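Local atomic coordinates of 2-oxoglutarate-dependent dioxygenase DAO (Oryza sativa subsp. indica, PDB entry 6KUN), a protein that probably catalyses the irreversible, Fe(2+)- and 2-oxoglutarate-dependent oxidation of the auxin indole-3-acetic acid to inactive 2-oxoindole-3-acetic acid. Residues D130-V135 against S176-V181; Q147-Q152 against M247-P252. All blocks are in the same frame, centred on the assembly; numbering follows the deposited sequence.

Contact 1: residues D130-V135 against S176-V181; sequences DVAGKV and SGFLTV. With IAC (1H-indol-3-ylacetic acid), chain H.
Leu-179 CD1 is the methyl on which the contact turns: it lies 3.7 Å from Ala-132 CA, over the backbone of the helix, with Val-131 CG1 at 4.2 Å and Val-135 CG2 at 4.4 Å from the same carbon. The torsions of Leu-179, with CG anti to the carbonyl carbon (chi1 -70°) and chi2 extended, place the methyl there. Beside it, Phe-178 CE2 stands 4.0 Å from Ala-132 CB, which sits at the edge of the ring near its plane. That ring has CG anti to the backbone N and also packs edge-to-face with Trp-149 and Trp-222. Phe-178 and Leu-179 both face Leu-249 on strand 242-249, a classic beta bulge, so consecutive residues can both turn to helix 111-138. The axes of helix 130-135 and strand 179-181 approach to 9.8 Å. At the other end of 176-181, Ser-176 OG lies 3.1 Å from the indole N of the bound indole-3-acetic acid and is hydrogen-bonded to Tyr-277 OH. With no hydrogen bond or salt bridge between helix and strand, the contact rests on apolar packing that joins helix 111-138 to the jelly-roll core.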
loop_
_atom_site.group_PDB
_atom_site.type_symbol
_atom_site.label_atom_id
_atom_site.label_comp_id
_atom_site.label_asym_id
_atom_site.label_seq_id
_atom_site.Cartn_x
_atom_site.Cartn_y
_atom_site.Cartn_z
ATOM N N ASP B 130 -16.317 2.344 18.300
ATOM C CA ASP B 130 -16.976 1.102 17.910
ATOM C C ASP B 130 -16.244 -0.114 18.478
ATOM O O ASP B 130 -16.866 -1.007 19.075
ATOM C CB ASP B 130 -17.082 1.012 16.381
ATOM C CG ASP B 130 -17.863 -0.218 15.908
ATOM O OD1 ASP B 130 -18.949 -0.496 16.450
ATOM O OD2 ASP B 130 -17.396 -0.905 14.985
ATOM N N VAL B 131 -14.921 -0.133 18.346
ATOM C CA VAL B 131 -14.143 -1.200 18.951
ATOM C C VAL B 131 -14.352 -1.246 20.470
ATOM O O VAL B 131 -14.626 -2.309 21.047
ATOM C CB VAL B 131 -12.664 -1.037 18.585
ATOM C CG1 VAL B 131 -11.842 -2.066 19.369
ATOM C CG2 VAL B 131 -12.459 -1.210 17.085
ATOM N N ALA B 132 -14.225 -0.099 21.148
ATOM C CA ALA B 132 -14.446 -0.105 22.601
ATOM C C ALA B 132 -15.807 -0.692 22.965
ATOM O O ALA B 132 -15.915 -1.512 23.879
ATOM C CB ALA B 132 -14.301 1.299 23.177
ATOM N N GLY B 133 -16.864 -0.274 22.252
ATOM C CA GLY B 133 -18.199 -0.792 22.533
ATOM C C GLY B 133 -18.296 -2.297 22.398
ATOM O O GLY B 133 -18.952 -2.968 23.205
ATOM N N LYS B 134 -17.658 -2.851 21.362
ATOM C CA LYS B 134 -17.683 -4.291 21.151
ATOM C C LYS B 134 -16.890 -5.020 22.223
ATOM O O LYS B 134 -17.326 -6.071 22.702
ATOM C CB LYS B 134 -17.166 -4.634 19.744
ATOM C CG LYS B 134 -18.160 -4.186 18.672
ATOM C CD LYS B 134 -17.616 -4.399 17.276
ATOM C CE LYS B 134 -18.742 -4.437 16.231
ATOM N NZ LYS B 134 -19.751 -3.354 16.391
ATOM N N VAL B 135 -15.755 -4.468 22.646
ATOM C CA VAL B 135 -15.011 -5.055 23.763
ATOM C C VAL B 135 -15.873 -5.075 25.021
ATOM O O VAL B 135 -16.011 -6.113 25.683
ATOM C CB VAL B 135 -13.685 -4.300 23.990
ATOM C CG1 VAL B 135 -13.045 -4.710 25.315
ATOM C CG2 VAL B 135 -12.743 -4.616 22.869
ATOM N N SER B 176 -0.632 3.772 28.404
ATOM C CA SER B 176 -1.267 4.047 29.690
ATOM C C SER B 176 -2.787 3.971 29.594
ATOM O O SER B 176 -3.462 3.667 30.595
ATOM C CB SER B 176 -0.872 5.444 30.193
ATOM O OG SER B 176 -1.256 6.429 29.261
ATOM N N GLY B 177 -3.330 4.223 28.398
ATOM C CA GLY B 177 -4.749 4.397 28.193
ATOM C C GLY B 177 -5.538 3.108 28.079
ATOM O O GLY B 177 -5.066 2.017 28.396
ATOM N N PHE B 178 -6.751 3.247 27.549
ATOM C CA PHE B 178 -7.709 2.142 27.486
ATOM C C PHE B 178 -7.440 1.203 26.315
ATOM O O PHE B 178 -7.203 -0.012 26.512
ATOM C CB PHE B 178 -9.134 2.763 27.433
ATOM C CG PHE B 178 -10.245 1.802 27.483
ATOM C CD1 PHE B 178 -10.527 1.090 28.659
ATOM C CD2 PHE B 178 -11.054 1.594 26.371
ATOM C CE1 PHE B 178 -11.573 0.169 28.697
ATOM C CE2 PHE B 178 -12.064 0.650 26.377
ATOM C CZ PHE B 178 -12.342 -0.047 27.564
ATOM N N LEU B 179 -7.548 1.735 25.091
ATOM C CA LEU B 179 -7.357 0.992 23.853
ATOM C C LEU B 179 -6.646 1.890 22.860
ATOM O O LEU B 179 -6.863 3.105 22.864
ATOM C CB LEU B 179 -8.675 0.586 23.194
ATOM C CG LEU B 179 -9.516 -0.479 23.868
ATOM C CD1 LEU B 179 -10.829 -0.628 23.140
ATOM C CD2 LEU B 179 -8.760 -1.778 23.941
ATOM N N THR B 180 -5.859 1.288 21.976
ATOM C CA THR B 180 -5.170 2.004 20.925
ATOM C C THR B 180 -5.409 1.327 19.591
ATOM O O THR B 180 -5.259 0.106 19.492
ATOM C CB THR B 180 -3.674 2.064 21.201
ATOM O OG1 THR B 180 -3.468 2.647 22.482
ATOM C CG2 THR B 180 -3.000 2.956 20.132
ATOM N N VAL B 181 -5.765 2.119 18.557
ATOM C CA VAL B 181 -5.906 1.593 17.211
ATOM C C VAL B 181 -4.752 2.138 16.387
ATOM O O VAL B 181 -4.582 3.353 16.298
ATOM C CB VAL B 181 -7.253 1.938 16.555
ATOM C CG1 VAL B 181 -7.347 1.257 15.186
ATOM C CG2 VAL B 181 -8.383 1.500 17.414
HETATM C C IAC H . 2.990 7.696 29.597
HETATM C C1 IAC H . 3.260 8.812 28.878
HETATM C C2 IAC H . 4.599 9.186 28.601
HETATM C C3 IAC H . 5.633 8.406 29.060
HETATM C C4 IAC H . 5.353 7.260 29.783
HETATM C C5 IAC H . 4.049 6.933 30.059
HETATM C C7 IAC H . 2.087 9.381 28.557
HETATM C C8 IAC H . 1.057 8.620 29.078
HETATM C C17 IAC H . 1.717 10.643 27.782
HETATM C C18 IAC H . 1.734 10.440 26.278
HETATM N N IAC H . 1.627 7.570 29.728
HETATM O O2 IAC H . 2.127 11.394 25.552
HETATM O O3 IAC H . 1.339 9.355 25.770
#

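Contact 2: residues Q147-Q152 against M247-P252; sequences QDWPCQ and MFLLAP
Strands 151-152 and 247-249 run antiparallel, Gln-152 with Phe-248 as a hydrogen-bonded pair and Cys-151 with Leu-249 as a non-hydrogen-bonded one. Phe-248 N reaches Gln-152 O at 2.7 Å, almost straight (174°), and Gln-152 N returns to Phe-248 O at 2.9 Å. Beyond the strand ends Leu-250 N gives a third bond, 3.0 Å, to Pro-150 O, nearly along the carbonyl axis. The main side-chain feature is the Trp-149 indole, laid flat along 251-252: Pro-252 CA sits 3.5 Å over the centroid of the five-membered ring, 2° off its normal, a CH-pi contact, while Pro-252 CG lies 3.5 Å from CZ2 over the same face. Trp-149 CB also touches Leu-249 CD2 at 3.4 Å, and that methyl reaches on to Cys-151 SG at 3.8 Å. An alanine in place of Trp-149 would remove the indole and would probably loosen the packing of 251-252, which would lose its CH-pi partner. Phe-248, whose ring has Gln-152 O at its edge, touches the bound 2-oxoglutarate. Around the pair, Leu-249 also packs on Ala-132 of helix 111-138, Leu-250 and Ala-251 meet Tyr-277 of helix 277-287, and strand 242-249 bonds onward to strand 179-183.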
loop_
_atom_site.group_PDB
_atom_site.type_symbol
_atom_site.label_atom_id
_atom_site.label_comp_id
_atom_site.label_asym_id
_atom_site.label_seq_id
_atom_site.Cartn_x
_atom_site.Cartn_y
_atom_site.Cartn_z
ATOM N N GLN B 147 -18.151 7.509 23.440
ATOM C CA GLN B 147 -18.098 8.591 22.459
ATOM C C GLN B 147 -17.344 9.826 22.964
ATOM O O GLN B 147 -16.706 10.525 22.167
ATOM C CB GLN B 147 -19.529 8.963 22.056
ATOM C CG GLN B 147 -19.624 10.047 21.013
ATOM C CD GLN B 147 -18.960 9.661 19.705
ATOM O OE1 GLN B 147 -18.835 8.485 19.375
ATOM N NE2 GLN B 147 -18.521 10.666 18.953
ATOM N N ASP B 148 -17.380 10.120 24.265
ATOM C CA ASP B 148 -16.819 11.391 24.713
ATOM C C ASP B 148 -15.553 11.223 25.545
ATOM O O ASP B 148 -15.039 12.196 26.118
ATOM C CB ASP B 148 -17.869 12.183 25.494
ATOM C CG ASP B 148 -18.015 11.705 26.913
ATOM O OD1 ASP B 148 -18.011 10.486 27.151
ATOM O OD2 ASP B 148 -18.133 12.576 27.802
ATOM N N TRP B 149 -15.035 10.001 25.645
ATOM C CA TRP B 149 -13.757 9.803 26.299
ATOM C C TRP B 149 -12.674 10.578 25.536
ATOM O O TRP B 149 -12.561 10.428 24.313
ATOM C CB TRP B 149 -13.403 8.318 26.335
ATOM C CG TRP B 149 -14.159 7.473 27.317
ATOM C CD1 TRP B 149 -15.451 7.621 27.732
ATOM C CD2 TRP B 149 -13.650 6.295 27.968
ATOM N NE1 TRP B 149 -15.772 6.615 28.633
ATOM C CE2 TRP B 149 -14.671 5.809 28.812
ATOM C CE3 TRP B 149 -12.405 5.653 27.976
ATOM C CZ2 TRP B 149 -14.505 4.684 29.597
ATOM C CZ3 TRP B 149 -12.248 4.538 28.783
ATOM C CH2 TRP B 149 -13.285 4.065 29.563
ATOM N N PRO B 150 -11.824 11.338 26.222
ATOM C CA PRO B 150 -10.680 11.957 25.547
ATOM C C PRO B 150 -9.826 10.963 24.773
ATOM O O PRO B 150 -9.613 9.816 25.194
ATOM C CB PRO B 150 -9.908 12.604 26.699
ATOM C CG PRO B 150 -11.005 13.026 27.645
ATOM C CD PRO B 150 -11.941 11.808 27.618
ATOM N N CYS B 151 -9.310 11.440 23.632
ATOM C CA CYS B 151 -8.483 10.645 22.726
ATOM C C CYS B 151 -7.281 11.461 22.292
ATOM O O CYS B 151 -7.330 12.694 22.230
ATOM C CB CYS B 151 -9.241 10.202 21.461
ATOM S SG CYS B 151 -10.532 8.945 21.714
ATOM N N GLN B 152 -6.191 10.761 21.992
ATOM C CA GLN B 152 -5.038 11.362 21.318
ATOM C C GLN B 152 -4.822 10.704 19.950
ATOM O O GLN B 152 -4.836 9.474 19.828
ATOM C CB GLN B 152 -3.779 11.256 22.190
ATOM C CG GLN B 152 -2.471 11.642 21.442
ATOM C CD GLN B 152 -1.759 12.866 21.993
ATOM O OE1 GLN B 152 -2.205 13.481 22.966
ATOM N NE2 GLN B 152 -0.646 13.232 21.370
ATOM N N MET B 247 -4.527 6.086 17.110
ATOM C CA MET B 247 -5.570 6.757 17.867
ATOM C C MET B 247 -5.644 6.103 19.240
ATOM O O MET B 247 -5.851 4.884 19.344
ATOM C CB MET B 247 -6.921 6.630 17.156
ATOM C CG MET B 247 -8.046 7.346 17.900
ATOM S SD MET B 247 -7.930 9.152 17.948
ATOM C CE MET B 247 -8.590 9.531 16.331
ATOM N N PHE B 248 -5.427 6.890 20.275
ATOM C CA PHE B 248 -5.398 6.425 21.670
ATOM C C PHE B 248 -6.686 6.851 22.358
ATOM O O PHE B 248 -6.947 8.039 22.508
ATOM C CB PHE B 248 -4.200 6.960 22.427
ATOM C CG PHE B 248 -2.882 6.667 21.771
ATOM C CD1 PHE B 248 -2.396 7.474 20.760
ATOM C CD2 PHE B 248 -2.114 5.591 22.185
ATOM C CE1 PHE B 248 -1.173 7.223 20.184
ATOM C CE2 PHE B 248 -0.872 5.347 21.599
ATOM C CZ PHE B 248 -0.416 6.166 20.586
ATOM N N LEU B 249 -7.503 5.869 22.716
ATOM C CA LEU B 249 -8.647 6.082 23.586
ATOM C C LEU B 249 -8.151 6.026 25.025
ATOM O O LEU B 249 -7.643 4.982 25.469
ATOM C CB LEU B 249 -9.696 5.013 23.370
ATOM C CG LEU B 249 -11.176 5.314 23.370
ATOM C CD1 LEU B 249 -11.912 3.981 23.636
ATOM C CD2 LEU B 249 -11.672 6.342 24.242
ATOM N N LEU B 250 -8.304 7.135 25.751
ATOM C CA LEU B 250 -7.585 7.327 27.006
ATOM C C LEU B 250 -8.371 6.888 28.239
ATOM O O LEU B 250 -7.989 5.919 28.895
ATOM C CB LEU B 250 -7.142 8.785 27.137
ATOM C CG LEU B 250 -6.287 9.346 26.005
ATOM C CD1 LEU B 250 -6.093 10.863 26.084
ATOM C CD2 LEU B 250 -4.939 8.657 25.982
ATOM N N ALA B 251 -9.413 7.623 28.606
ATOM C CA ALA B 251 -10.134 7.364 29.853
ATOM C C ALA B 251 -11.439 8.134 29.847
ATOM O O ALA B 251 -11.673 8.906 28.919
ATOM C CB ALA B 251 -9.297 7.749 31.070
ATOM N N PRO B 252 -12.313 7.967 30.837
ATOM C CA PRO B 252 -13.595 8.680 30.781
ATOM C C PRO B 252 -13.378 10.174 30.862
ATOM O O PRO B 252 -12.303 10.660 31.219
ATOM C CB PRO B 252 -14.368 8.133 31.990
ATOM C CG PRO B 252 -13.743 6.785 32.264
ATOM C CD PRO B 252 -12.294 6.953 31.931
#

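The centres of the two contacts lie 9 Å apart, and both reach the same mixed sheet, in which strand 242-249 runs between 179-183 and 151-158. Probable backbone hydrogen bonds join them directly: Leu-179 O to Leu-249 N at 2.8 Å and Val-181 O to Met-247 N at 2.9 Å. Along the chain their segments alternate, 130-135, 147-152, 176-181, 247-252; helix 111-138 is followed by strand 151-158, and each is paired with a later segment. Contact 1 thus packs the helix on the sheet and contact 2 ties strands within it. Ser-176, in the loop before strand 179-183, belongs to the auxin pocket, and Phe-248, on strand 242-249, to the 2-oxoglutarate pocket.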